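Local coordinates for protein phosphoribosylaminoimidazole carboxylase, ATPase subunit (Thermotoga maritima, PDB 3AX6) that probably catalyses the ATP-dependent joining of bicarbonate to 5-aminoimidazole ribonucleotide, giving N5-carboxyaminoimidazole ribonucleotide in purine biosynthesis, and binds ADP, at residues M1-I7 and G24-L30; I73-K79 and P92-E96; E271-T275 and G291-I297; L304-Y310 and L368-S372. All coordinates share one frame; numbering follows the deposited sequence.

Contact 1: M1-I7 and G24-L30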
loop_
_atom_site.group_PDB
_atom_site.type_symbol
_atom_site.label_atom_id
_atom_site.label_comp_id
_atom_site.label_asym_id
_atom_site.label_seq_id
_atom_site.Cartn_x
_atom_site.Cartn_y
_atom_site.Cartn_z
HETATM N N MSE A 1 -8.685 -13.826 16.173
HETATM C CA MSE A 1 -7.692 -13.379 15.156
HETATM C C MSE A 1 -6.540 -14.379 15.038
HETATM O O MSE A 1 -5.807 -14.607 16.000
HETATM C CB MSE A 1 -7.151 -11.999 15.544
HETATM C CG MSE A 1 -6.167 -11.404 14.551
HETATM SE SE MSE A 1 -5.621 -9.598 15.008
HETATM C CE MSE A 1 -7.013 -8.613 14.092
ATOM N N LYS A 2 -6.390 -14.982 13.861
ATOM C CA LYS A 2 -5.318 -15.951 13.625
ATOM C C LYS A 2 -3.959 -15.267 13.672
ATOM O O LYS A 2 -3.845 -14.076 13.392
ATOM C CB LYS A 2 -5.497 -16.642 12.270
ATOM C CG LYS A 2 -6.738 -17.515 12.180
ATOM C CD LYS A 2 -6.829 -18.217 10.830
ATOM C CE LYS A 2 -8.065 -19.111 10.742
ATOM N NZ LYS A 2 -8.141 -19.854 9.446
ATOM N N LYS A 3 -2.932 -16.031 14.029
ATOM C CA LYS A 3 -1.580 -15.500 14.132
ATOM C C LYS A 3 -0.654 -16.038 13.050
ATOM O O LYS A 3 -0.656 -17.228 12.750
ATOM C CB LYS A 3 -0.993 -15.831 15.505
ATOM C CG LYS A 3 -1.795 -15.288 16.686
ATOM C CD LYS A 3 -1.175 -15.696 18.022
ATOM C CE LYS A 3 -2.000 -15.203 19.208
ATOM N NZ LYS A 3 -2.033 -13.719 19.291
ATOM N N ILE A 4 0.132 -15.145 12.464
ATOM C CA ILE A 4 1.094 -15.519 11.434
ATOM C C ILE A 4 2.496 -15.210 11.949
ATOM O O ILE A 4 2.781 -14.085 12.371
ATOM C CB ILE A 4 0.866 -14.730 10.122
ATOM C CG1 ILE A 4 -0.476 -15.125 9.496
ATOM C CG2 ILE A 4 2.006 -15.000 9.147
ATOM C CD1 ILE A 4 -0.835 -14.332 8.262
ATOM N N GLY A 5 3.361 -16.216 11.927
ATOM C CA GLY A 5 4.725 -16.025 12.375
ATOM C C GLY A 5 5.607 -15.816 11.159
ATOM O O GLY A 5 5.470 -16.528 10.156
ATOM N N ILE A 6 6.504 -14.837 11.236
ATOM C CA ILE A 6 7.395 -14.543 10.121
ATOM C C ILE A 6 8.858 -14.542 10.547
ATOM O O ILE A 6 9.262 -13.762 11.404
ATOM C CB ILE A 6 7.078 -13.163 9.491
ATOM C CG1 ILE A 6 5.611 -13.096 9.071
ATOM C CG2 ILE A 6 7.968 -12.930 8.274
ATOM C CD1 ILE A 6 5.220 -11.768 8.456
ATOM N N ILE A 7 9.647 -15.425 9.944
ATOM C CA ILE A 7 11.075 -15.511 10.238
ATOM C C ILE A 7 11.789 -14.598 9.245
ATOM O O ILE A 7 11.811 -14.874 8.046
ATOM C CB ILE A 7 11.598 -16.959 10.070
ATOM C CG1 ILE A 7 10.852 -17.889 11.034
ATOM C CG2 ILE A 7 13.107 -17.008 10.325
ATOM C CD1 ILE A 7 11.088 -19.375 10.795
ATOM N N GLY A 24 -6.265 -8.376 8.655
ATOM C CA GLY A 24 -6.785 -8.703 9.974
ATOM C C GLY A 24 -6.050 -9.785 10.748
ATOM O O GLY A 24 -6.602 -10.372 11.675
ATOM N N PHE A 25 -4.805 -10.058 10.392
ATOM C CA PHE A 25 -4.063 -11.082 11.094
ATOM C C PHE A 25 -3.128 -10.515 12.151
ATOM O O PHE A 25 -2.734 -9.351 12.101
ATOM C CB PHE A 25 -3.269 -11.922 10.094
ATOM C CG PHE A 25 -4.129 -12.717 9.164
ATOM C CD1 PHE A 25 -4.926 -13.748 9.648
ATOM C CD2 PHE A 25 -4.155 -12.433 7.804
ATOM C CE1 PHE A 25 -5.738 -14.485 8.787
ATOM C CE2 PHE A 25 -4.960 -13.161 6.940
ATOM C CZ PHE A 25 -5.755 -14.190 7.433
ATOM N N TYR A 26 -2.783 -11.356 13.116
ATOM C CA TYR A 26 -1.880 -10.971 14.185
ATOM C C TYR A 26 -0.520 -11.489 13.734
ATOM O O TYR A 26 -0.410 -12.646 13.337
ATOM C CB TYR A 26 -2.289 -11.663 15.485
ATOM C CG TYR A 26 -1.538 -11.198 16.706
ATOM C CD1 TYR A 26 -1.974 -10.096 17.435
ATOM C CD2 TYR A 26 -0.404 -11.874 17.152
ATOM C CE1 TYR A 26 -1.310 -9.680 18.583
ATOM C CE2 TYR A 26 0.273 -11.463 18.304
ATOM C CZ TYR A 26 -0.190 -10.367 19.012
ATOM O OH TYR A 26 0.441 -9.966 20.161
ATOM N N VAL A 27 0.512 -10.648 13.780
ATOM C CA VAL A 27 1.833 -11.090 13.346
ATOM C C VAL A 27 2.942 -10.998 14.375
ATOM O O VAL A 27 3.119 -9.982 15.048
ATOM C CB VAL A 27 2.311 -10.330 12.097
ATOM C CG1 VAL A 27 2.301 -8.840 12.363
ATOM C CG2 VAL A 27 3.721 -10.778 11.726
ATOM N N ILE A 28 3.692 -12.084 14.479
ATOM C CA ILE A 28 4.818 -12.169 15.384
ATOM C C ILE A 28 6.047 -12.402 14.495
ATOM O O ILE A 28 6.098 -13.370 13.730
ATOM C CB ILE A 28 4.599 -13.316 16.430
ATOM C CG1 ILE A 28 5.932 -13.939 16.847
ATOM C CG2 ILE A 28 3.649 -14.360 15.878
ATOM C CD1 ILE A 28 6.819 -13.019 17.650
ATOM N N VAL A 29 7.008 -11.479 14.580
ATOM C CA VAL A 29 8.246 -11.525 13.794
ATOM C C VAL A 29 9.467 -12.042 14.581
ATOM O O VAL A 29 9.653 -11.713 15.751
ATOM C CB VAL A 29 8.590 -10.103 13.225
ATOM C CG1 VAL A 29 10.008 -10.072 12.684
ATOM C CG2 VAL A 29 7.606 -9.715 12.134
ATOM N N LEU A 30 10.285 -12.857 13.924
ATOM C CA LEU A 30 11.493 -13.393 14.536
ATOM C C LEU A 30 12.677 -12.890 13.723
ATOM O O LEU A 30 12.777 -13.159 12.526
ATOM C CB LEU A 30 11.476 -14.924 14.554
ATOM C CG LEU A 30 12.708 -15.614 15.166
ATOM C CD1 LEU A 30 12.349 -17.045 15.544
ATOM C CD2 LEU A 30 13.894 -15.599 14.178
#
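Lys-3 and Tyr-26 run side by side off neighbouring parallel strands, the first pair of the beta-alpha-beta unit that opens the Rossmann-like preATP-grasp domain. The lysine chain is extended until its last torsion bends it (chi4 -65°), and NZ comes to rest over one face of the tyrosine ring, 3.5 Å from the Tyr-26 centroid: a cation-pi contact displaced toward the rim. The Tyr-26 OH is hydrogen-bonded to Glu-44, which gives the phenol a second hold. Selenomethionine Met-1 lies at the edge of the ring, near its plane, with SE 3.9 Å from Tyr-26 CB, the carbon that carries the ring. Back on the tyrosine's side of the sheet, Ile-7 and Leu-30 lie side by side and both touch Leu-59 of helix 53-61. On the opposite side, Ile-4, Ile-6, Val-27 and Val-29 are aliphatic. Ile-4 CD1 makes an off-centre CH-pi contact with Phe-25, 3.8 Å from its CG, while Lys-2 O lies at the edge of that ring. Ile-6 CD1 meets Val-27 CG2 at 3.7 Å, beneath helix 11-22, whose Thr-17 touches both residues. Five backbone hydrogen bonds fix this register; in one of them Ile-4 N reaches Tyr-26 O at 2.7 Å.

Contact 2: I73-K79 and P92-E96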
loop_
_atom_site.group_PDB
_atom_site.type_symbol
_atom_site.label_atom_id
_atom_site.label_comp_id
_atom_site.label_asym_id
_atom_site.label_seq_id
_atom_site.Cartn_x
_atom_site.Cartn_y
_atom_site.Cartn_z
ATOM N N ILE A 73 17.869 -20.177 6.911
ATOM C CA ILE A 73 17.217 -20.386 8.198
ATOM C C ILE A 73 17.341 -21.846 8.593
ATOM O O ILE A 73 17.671 -22.695 7.767
ATOM C CB ILE A 73 15.723 -20.009 8.140
ATOM C CG1 ILE A 73 14.989 -20.906 7.139
ATOM C CG2 ILE A 73 15.578 -18.567 7.743
ATOM C CD1 ILE A 73 13.530 -20.532 6.946
ATOM N N ASP A 74 17.083 -22.133 9.861
ATOM C CA ASP A 74 17.162 -23.499 10.354
ATOM C C ASP A 74 16.059 -24.310 9.684
ATOM O O ASP A 74 14.984 -24.515 10.253
ATOM C CB ASP A 74 16.975 -23.511 11.868
ATOM C CG ASP A 74 17.246 -24.862 12.471
ATOM O OD1 ASP A 74 17.441 -25.832 11.707
ATOM O OD2 ASP A 74 17.254 -24.954 13.712
ATOM N N VAL A 75 16.327 -24.770 8.469
ATOM C CA VAL A 75 15.345 -25.535 7.723
ATOM C C VAL A 75 15.040 -26.893 8.352
ATOM O O VAL A 75 13.903 -27.362 8.304
ATOM C CB VAL A 75 15.803 -25.726 6.246
ATOM C CG1 VAL A 75 17.188 -26.345 6.202
ATOM C CG2 VAL A 75 14.808 -26.604 5.493
ATOM N N GLN A 76 16.047 -27.520 8.953
ATOM C CA GLN A 76 15.855 -28.834 9.561
ATOM C C GLN A 76 14.911 -28.823 10.761
ATOM O O GLN A 76 14.108 -29.746 10.926
ATOM C CB GLN A 76 17.204 -29.448 9.952
ATOM C CG GLN A 76 18.090 -29.832 8.758
ATOM C CD GLN A 76 17.438 -30.843 7.815
ATOM O OE1 GLN A 76 17.073 -31.952 8.218
ATOM N NE2 GLN A 76 17.299 -30.462 6.550
ATOM N N THR A 77 14.989 -27.795 11.601
ATOM C CA THR A 77 14.090 -27.737 12.745
ATOM C C THR A 77 12.674 -27.500 12.222
ATOM O O THR A 77 11.701 -28.001 12.788
ATOM C CB THR A 77 14.473 -26.609 13.740
ATOM O OG1 THR A 77 13.573 -26.630 14.854
ATOM C CG2 THR A 77 14.369 -25.256 13.084
ATOM N N LEU A 78 12.558 -26.748 11.129
ATOM C CA LEU A 78 11.246 -26.478 10.559
ATOM C C LEU A 78 10.642 -27.753 10.005
ATOM O O LEU A 78 9.437 -27.975 10.118
ATOM C CB LEU A 78 11.338 -25.419 9.461
ATOM C CG LEU A 78 11.526 -23.995 9.988
ATOM C CD1 LEU A 78 11.809 -23.042 8.836
ATOM C CD2 LEU A 78 10.278 -23.570 10.763
ATOM N N LYS A 79 11.481 -28.592 9.404
ATOM C CA LYS A 79 11.020 -29.856 8.849
ATOM C C LYS A 79 10.464 -30.696 9.990
ATOM O O LYS A 79 9.453 -31.379 9.847
ATOM C CB LYS A 79 12.173 -30.601 8.174
ATOM C CG LYS A 79 11.737 -31.896 7.502
ATOM C CD LYS A 79 12.919 -32.714 6.964
ATOM C CE LYS A 79 13.612 -32.043 5.782
ATOM N NZ LYS A 79 14.304 -30.780 6.160
ATOM N N PRO A 92 9.189 -26.791 4.425
ATOM C CA PRO A 92 10.630 -26.869 4.659
ATOM C C PRO A 92 11.239 -27.790 3.603
ATOM O O PRO A 92 12.408 -27.657 3.237
ATOM C CB PRO A 92 10.716 -27.471 6.059
ATOM C CG PRO A 92 9.457 -27.015 6.702
ATOM C CD PRO A 92 8.447 -27.232 5.616
ATOM N N TYR A 93 10.427 -28.731 3.126
ATOM C CA TYR A 93 10.841 -29.676 2.098
ATOM C C TYR A 93 11.073 -28.941 0.778
ATOM O O TYR A 93 12.016 -29.246 0.041
ATOM C CB TYR A 93 9.773 -30.760 1.926
ATOM C CG TYR A 93 9.807 -31.813 3.004
ATOM C CD1 TYR A 93 10.801 -32.787 3.011
ATOM C CD2 TYR A 93 8.871 -31.816 4.042
ATOM C CE1 TYR A 93 10.873 -33.741 4.022
ATOM C CE2 TYR A 93 8.931 -32.766 5.065
ATOM C CZ TYR A 93 9.938 -33.726 5.047
ATOM O OH TYR A 93 10.036 -34.663 6.051
ATOM N N THR A 94 10.212 -27.973 0.481
ATOM C CA THR A 94 10.358 -27.192 -0.740
ATOM C C THR A 94 11.610 -26.341 -0.574
ATOM O O THR A 94 12.469 -26.291 -1.453
ATOM C CB THR A 94 9.156 -26.255 -0.977
ATOM O OG1 THR A 94 7.978 -27.031 -1.226
ATOM C CG2 THR A 94 9.421 -25.351 -2.173
ATOM N N LEU A 95 11.705 -25.676 0.570
ATOM C CA LEU A 95 12.852 -24.839 0.872
ATOM C C LEU A 95 14.128 -25.681 0.732
ATOM O O LEU A 95 15.139 -25.221 0.193
ATOM C CB LEU A 95 12.726 -24.288 2.292
ATOM C CG LEU A 95 13.782 -23.283 2.758
ATOM C CD1 LEU A 95 13.898 -22.147 1.753
ATOM C CD2 LEU A 95 13.405 -22.752 4.130
ATOM N N GLU A 96 14.056 -26.925 1.196
ATOM C CA GLU A 96 15.188 -27.843 1.136
ATOM C C GLU A 96 15.609 -28.136 -0.310
ATOM O O GLU A 96 16.801 -28.179 -0.622
ATOM C CB GLU A 96 14.820 -29.143 1.852
ATOM C CG GLU A 96 15.977 -30.098 2.072
ATOM C CD GLU A 96 15.578 -31.280 2.930
ATOM O OE1 GLU A 96 14.599 -31.966 2.564
ATOM O OE2 GLU A 96 16.238 -31.522 3.967
#
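Val-75 and Pro-92 bring together two helices of the Rossmann-like preATP-grasp domain, 75-83 and 92-99, whose short segments run roughly antiparallel at 148° with their axes 9.3 Å apart. Apolar packing fills the middle. The proline ring sits against the backbone and side chains of the other helix: its CG is 3.7 Å from Leu-78 CB, and its CB lies against the backbone N and CA of Lys-79. Val-75 sends CG2 over the carbonyl O of Pro-92. Deeper in, the Ile-73 and Leu-95 side chains cross at a slant, CD1 of Ile-73 3.6 Å from CD2 of Leu-95; Tyr-68 of strand 65-68 touches both residues, so this end of the contact rests on the parallel sheet.

An aliphatic-on-aromatic contact follows. Lys-79 crosses Tyr-93 at about a right angle, with its methylene CG 3.6 Å from Tyr-93 CZ, and the phenol OH is hydrogen-bonded to Asn-83 one turn farther along the lysine's own helix.

The polar interactions gather toward the outer side, on one carboxylate oxygen. With CG pointing opposite the backbone N (chi1 -177°), the Lys-79 chain passes across the tyrosine and then bends twice, at chi3 and chi4, which turns NZ to Glu-96. There NZ forms a salt bridge with Glu-96 OE2 at 3.0 Å, though as a hydrogen bond it is weak. Gln-76 supplies the second grip: its NE2 donates to the anti side of Glu-96 OE2 at 3.0 Å, somewhat out of the carboxylate plane, with that oxygen lying in the plane of the Gln-76 amide.

Contact 3: E271-T275 and G291-I297; sequences EACVT and GSTELLI
Ala-272 makes the close end of this contact, where the last turn of helix 268-272 unwinds against the loop leading to strand 299-305. Its carbonyl O accepts from Leu-296 N at 2.7 Å, and Leu-295 CD1 lies 3.7 Å from Ala-272 CB, so the small methyl is set beside a leucine branch. The same Leu-295 CD1 also touches Cys-273 SG at 3.9 Å, while Pro-194 and Pro-213 also touch this leucine. Next along, Val-274 N donates to Glu-294 O at 3.1 Å, in the carbonyl plane. These two bonds lie to either side of Cys-273 and Leu-295, forming a single bridge between two segments of the chain that run in opposite directions, a short backbone pairing outside any regular sheet. Beside it, Val-274 CG2 is 4.0 Å from Leu-296 CD2, and the second subunit meets this apolar edge, its Val-350 packing on Val-274 and its Ile-297 on Leu-296.

The looser, more polar side is made by Ser-292 and the outward chain of Glu-294. Ser-292 folds its hydroxyl back into an ST turn: OG, opposite the backbone N (chi1 160°), accepts from Glu-294 N at 3.1 Å while also lying 3.7 Å from Val-274 CG2. An alanine at Ser-292 would remove that acceptor, and Glu-294 N would probably lose its partner, leaving the bend that presents Glu-294 O to Val-274 less firmly set. Of the Glu-294 side chain, CB is what lies on Val-274 CG2; beyond that the chain extends to a long, weak ion pair with Arg-352 of the second subunit.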
loop_
_atom_site.group_PDB
_atom_site.type_symbol
_atom_site.label_atom_id
_atom_site.label_comp_id
_atom_site.label_asym_id
_atom_site.label_seq_id
_atom_site.Cartn_x
_atom_site.Cartn_y
_atom_site.Cartn_z
ATOM N N GLU A 271 2.490 -1.534 -7.529
ATOM C CA GLU A 271 2.036 -0.351 -8.247
ATOM C C GLU A 271 1.223 -0.615 -9.510
ATOM O O GLU A 271 0.424 0.227 -9.900
ATOM C CB GLU A 271 3.232 0.511 -8.666
ATOM C CG GLU A 271 4.364 0.658 -7.655
ATOM C CD GLU A 271 3.967 1.435 -6.415
ATOM O OE1 GLU A 271 3.065 2.302 -6.505
ATOM O OE2 GLU A 271 4.576 1.187 -5.350
ATOM N N ALA A 272 1.422 -1.765 -10.151
ATOM C CA ALA A 272 0.744 -2.034 -11.420
ATOM C C ALA A 272 -0.226 -3.199 -11.528
ATOM O O ALA A 272 -0.783 -3.444 -12.603
ATOM C CB ALA A 272 1.788 -2.164 -12.510
ATOM N N CYS A 273 -0.422 -3.930 -10.443
ATOM C CA CYS A 273 -1.328 -5.063 -10.478
ATOM C C CYS A 273 -2.420 -4.894 -9.440
ATOM O O CYS A 273 -2.269 -4.136 -8.483
ATOM C CB CYS A 273 -0.563 -6.368 -10.237
ATOM S SG CYS A 273 0.498 -6.881 -11.620
ATOM N N VAL A 274 -3.529 -5.590 -9.649
ATOM C CA VAL A 274 -4.647 -5.509 -8.733
ATOM C C VAL A 274 -4.209 -5.912 -7.322
ATOM O O VAL A 274 -4.384 -5.139 -6.378
ATOM C CB VAL A 274 -5.812 -6.389 -9.232
ATOM C CG1 VAL A 274 -6.960 -6.370 -8.223
ATOM C CG2 VAL A 274 -6.290 -5.877 -10.590
ATOM N N THR A 275 -3.637 -7.107 -7.177
ATOM C CA THR A 275 -3.171 -7.556 -5.869
ATOM C C THR A 275 -1.656 -7.753 -5.843
ATOM O O THR A 275 -1.079 -8.458 -6.678
ATOM C CB THR A 275 -3.897 -8.862 -5.391
ATOM O OG1 THR A 275 -2.943 -9.900 -5.163
ATOM C CG2 THR A 275 -4.908 -9.316 -6.385
ATOM N N GLY A 291 -5.957 -13.569 -5.101
ATOM C CA GLY A 291 -6.405 -12.353 -5.753
ATOM C C GLY A 291 -5.970 -12.191 -7.199
ATOM O O GLY A 291 -4.965 -12.757 -7.637
ATOM N N SER A 292 -6.736 -11.400 -7.941
ATOM C CA SER A 292 -6.452 -11.138 -9.348
ATOM C C SER A 292 -5.039 -10.621 -9.608
ATOM O O SER A 292 -4.541 -9.773 -8.872
ATOM C CB SER A 292 -7.445 -10.123 -9.895
ATOM O OG SER A 292 -6.926 -9.531 -11.067
ATOM N N THR A 293 -4.401 -11.113 -10.666
ATOM C CA THR A 293 -3.057 -10.659 -10.997
ATOM C C THR A 293 -3.064 -9.732 -12.207
ATOM O O THR A 293 -2.024 -9.540 -12.839
ATOM C CB THR A 293 -2.121 -11.830 -11.347
ATOM O OG1 THR A 293 -2.605 -12.475 -12.534
ATOM C CG2 THR A 293 -2.037 -12.831 -10.187
ATOM N N GLU A 294 -4.225 -9.163 -12.529
ATOM C CA GLU A 294 -4.360 -8.281 -13.692
ATOM C C GLU A 294 -3.385 -7.102 -13.662
ATOM O O GLU A 294 -3.212 -6.461 -12.633
ATOM C CB GLU A 294 -5.803 -7.763 -13.798
ATOM C CG GLU A 294 -6.094 -6.934 -15.056
ATOM C CD GLU A 294 -7.523 -6.380 -15.099
ATOM O OE1 GLU A 294 -7.834 -5.606 -16.032
ATOM O OE2 GLU A 294 -8.336 -6.716 -14.208
ATOM N N LEU A 295 -2.732 -6.844 -14.793
ATOM C CA LEU A 295 -1.789 -5.735 -14.896
ATOM C C LEU A 295 -2.589 -4.523 -15.338
ATOM O O LEU A 295 -3.114 -4.493 -16.452
ATOM C CB LEU A 295 -0.699 -6.041 -15.924
ATOM C CG LEU A 295 0.391 -4.978 -16.109
ATOM C CD1 LEU A 295 1.275 -4.917 -14.883
ATOM C CD2 LEU A 295 1.239 -5.320 -17.319
ATOM N N LEU A 296 -2.683 -3.528 -14.461
ATOM C CA LEU A 296 -3.448 -2.324 -14.743
ATOM C C LEU A 296 -2.710 -1.346 -15.652
ATOM O O LEU A 296 -3.330 -0.605 -16.415
ATOM C CB LEU A 296 -3.811 -1.622 -13.431
ATOM C CG LEU A 296 -4.638 -2.411 -12.415
ATOM C CD1 LEU A 296 -4.798 -1.588 -11.143
ATOM C CD2 LEU A 296 -6.004 -2.750 -13.006
ATOM N N ILE A 297 -1.387 -1.343 -15.575
ATOM C CA ILE A 297 -0.593 -0.426 -16.381
ATOM C C ILE A 297 0.855 -0.875 -16.361
ATOM O O ILE A 297 1.332 -1.353 -15.340
ATOM C CB ILE A 297 -0.672 1.014 -15.795
ATOM C CG1 ILE A 297 0.122 1.994 -16.654
ATOM C CG2 ILE A 297 -0.100 1.030 -14.375
ATOM C CD1 ILE A 297 -0.146 3.446 -16.292
#

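Contact 4: L304-Y310 and L368-S372; sequences LLGEEGY and LKVVS
Leu-304, near the end of strand 299-305 in the large antiparallel sheet that this strand shares with the ATP-grasp region, meets the last strand, 369-372, through its side chain: CB is 4.1 Å from Val-370 CG2, and CD2 lies against Leu-368 CB. Phe-347 of strand 343-350 touches both leucines. Leu-305 turns its side chain away, but its carbonyl O accepts a hydrogen bond from a water that also donates to Glu-307 OE2 and accepts from Val-370 N, so one molecule joins the two segments at three points. After Gly-306, Glu-307 N donates almost straight to Val-370 O at 3.0 Å. The glutamate chain bends at chi2 (-59°), which brings OE2 back to that water, at 2.6 Å, and within a long salt-bridge distance of Lys-369 NZ, 3.9 Å. A type II turn from Glu-307, with Gly-309 at positive phi, then swings Tyr-310 round onto the strand. Val-371 CG1 sits over one face of its ring, 3.6 Å from the centroid, toward the rim. With an alanine in place of Tyr-310, Val-371 CG1 would probably lose the aromatic surface that covers it. At the ring's edge, in its plane, Ser-372 OG lies 3.3 Å from Tyr-310 CD1.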
loop_
_atom_site.group_PDB
_atom_site.type_symbol
_atom_site.label_atom_id
_atom_site.label_comp_id
_atom_site.label_asym_id
_atom_site.label_seq_id
_atom_site.Cartn_x
_atom_site.Cartn_y
_atom_site.Cartn_z
ATOM N N LEU A 304 17.097 1.324 -5.553
ATOM C CA LEU A 304 17.872 2.450 -5.069
ATOM C C LEU A 304 18.891 1.844 -4.122
ATOM O O LEU A 304 18.520 1.227 -3.125
ATOM C CB LEU A 304 16.991 3.437 -4.307
ATOM C CG LEU A 304 16.159 4.424 -5.116
ATOM C CD1 LEU A 304 15.428 5.346 -4.164
ATOM C CD2 LEU A 304 17.059 5.234 -6.029
ATOM N N LEU A 305 20.171 1.998 -4.448
ATOM C CA LEU A 305 21.240 1.466 -3.615
ATOM C C LEU A 305 22.056 2.634 -3.093
ATOM O O LEU A 305 22.120 3.684 -3.726
ATOM C CB LEU A 305 22.161 0.543 -4.425
ATOM C CG LEU A 305 21.577 -0.605 -5.253
ATOM C CD1 LEU A 305 22.722 -1.343 -5.928
ATOM C CD2 LEU A 305 20.785 -1.560 -4.379
ATOM N N GLY A 306 22.679 2.457 -1.936
ATOM C CA GLY A 306 23.489 3.529 -1.392
ATOM C C GLY A 306 24.636 3.817 -2.337
ATOM O O GLY A 306 25.280 2.896 -2.826
ATOM N N GLU A 307 24.881 5.091 -2.609
ATOM C CA GLU A 307 25.963 5.497 -3.494
ATOM C C GLU A 307 27.306 5.208 -2.841
ATOM O O GLU A 307 27.412 5.146 -1.608
ATOM C CB GLU A 307 25.874 6.996 -3.805
ATOM C CG GLU A 307 24.727 7.398 -4.721
ATOM C CD GLU A 307 24.792 6.706 -6.076
ATOM O OE1 GLU A 307 25.839 6.811 -6.757
ATOM O OE2 GLU A 307 23.796 6.054 -6.459
ATOM N N GLU A 308 28.329 5.033 -3.672
ATOM C CA GLU A 308 29.680 4.772 -3.186
ATOM C C GLU A 308 30.208 5.946 -2.360
ATOM O O GLU A 308 29.870 7.100 -2.619
ATOM C CB GLU A 308 30.625 4.532 -4.363
ATOM C CG GLU A 308 30.439 3.208 -5.069
ATOM C CD GLU A 308 31.238 3.126 -6.358
ATOM O OE1 GLU A 308 32.459 3.395 -6.327
ATOM O OE2 GLU A 308 30.641 2.795 -7.405
ATOM N N GLY A 309 31.030 5.643 -1.361
ATOM C CA GLY A 309 31.617 6.686 -0.541
ATOM C C GLY A 309 30.700 7.383 0.443
ATOM O O GLY A 309 31.025 8.463 0.941
ATOM N N TYR A 310 29.555 6.777 0.730
ATOM C CA TYR A 310 28.610 7.354 1.677
ATOM C C TYR A 310 28.236 6.328 2.724
ATOM O O TYR A 310 27.877 5.205 2.391
ATOM C CB TYR A 310 27.366 7.840 0.949
ATOM C CG TYR A 310 27.621 9.069 0.127
ATOM C CD1 TYR A 310 27.773 10.312 0.734
ATOM C CD2 TYR A 310 27.749 8.989 -1.259
ATOM C CE1 TYR A 310 28.047 11.451 -0.015
ATOM C CE2 TYR A 310 28.022 10.125 -2.019
ATOM C CZ TYR A 310 28.170 11.352 -1.389
ATOM O OH TYR A 310 28.452 12.479 -2.131
ATOM N N LEU A 368 17.739 10.337 -8.734
ATOM C CA LEU A 368 17.486 9.865 -7.379
ATOM C C LEU A 368 18.709 9.154 -6.841
ATOM O O LEU A 368 19.220 8.236 -7.477
ATOM C CB LEU A 368 16.303 8.896 -7.362
ATOM C CG LEU A 368 14.958 9.472 -6.932
ATOM C CD1 LEU A 368 13.903 8.372 -6.921
ATOM C CD2 LEU A 368 15.102 10.096 -5.552
ATOM N N LYS A 369 19.179 9.564 -5.669
ATOM C CA LYS A 369 20.351 8.934 -5.082
ATOM C C LYS A 369 20.341 8.934 -3.561
ATOM O O LYS A 369 20.025 9.941 -2.931
ATOM C CB LYS A 369 21.617 9.620 -5.598
ATOM C CG LYS A 369 21.760 9.530 -7.106
ATOM C CD LYS A 369 23.123 9.969 -7.598
ATOM C CE LYS A 369 23.242 9.754 -9.102
ATOM N NZ LYS A 369 22.918 8.346 -9.485
ATOM N N VAL A 370 20.673 7.787 -2.980
ATOM C CA VAL A 370 20.734 7.645 -1.534
ATOM C C VAL A 370 22.158 7.972 -1.121
ATOM O O VAL A 370 23.104 7.307 -1.522
ATOM C CB VAL A 370 20.399 6.217 -1.094
ATOM C CG1 VAL A 370 20.479 6.109 0.422
ATOM C CG2 VAL A 370 19.017 5.834 -1.597
ATOM N N VAL A 371 22.289 9.015 -0.316
ATOM C CA VAL A 371 23.575 9.499 0.158
ATOM C C VAL A 371 23.569 9.520 1.687
ATOM O O VAL A 371 22.635 9.024 2.316
ATOM C CB VAL A 371 23.822 10.914 -0.449
ATOM C CG1 VAL A 371 24.784 11.731 0.389
ATOM C CG2 VAL A 371 24.364 10.759 -1.859
ATOM N N SER A 372 24.623 10.062 2.284
ATOM C CA SER A 372 24.717 10.147 3.732
ATOM C C SER A 372 24.414 11.569 4.173
ATOM O O SER A 372 24.661 12.532 3.442
ATOM C CB SER A 372 26.122 9.781 4.201
ATOM O OG SER A 372 27.028 10.830 3.912
HETATM O O HOH W 1 21.580 5.830 -5.140
#

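Overall arrangement
From the N terminus, contact 1 closes the right-handed crossover that carries the chain from strand 3-7 through helix 11-22 to the neighbouring strand. Contact 2 follows in the same domain, joining two helices across a connection that holds the end of helix 75-83 and strand 87-88; Ile-7 of contact 1 packs on Ile-73 and Leu-78 of contact 2, so the two touch. The chain then passes through the ATP-grasp region before contact 3, which like contact 1 touches the second subunit, closes a loop around helix 277-285. Contact 4 has the longest loop, bringing the final strand, paired with 314-317, against the end of strand 299-305 and the turn after it. All four loops lie in series; none nest or cross.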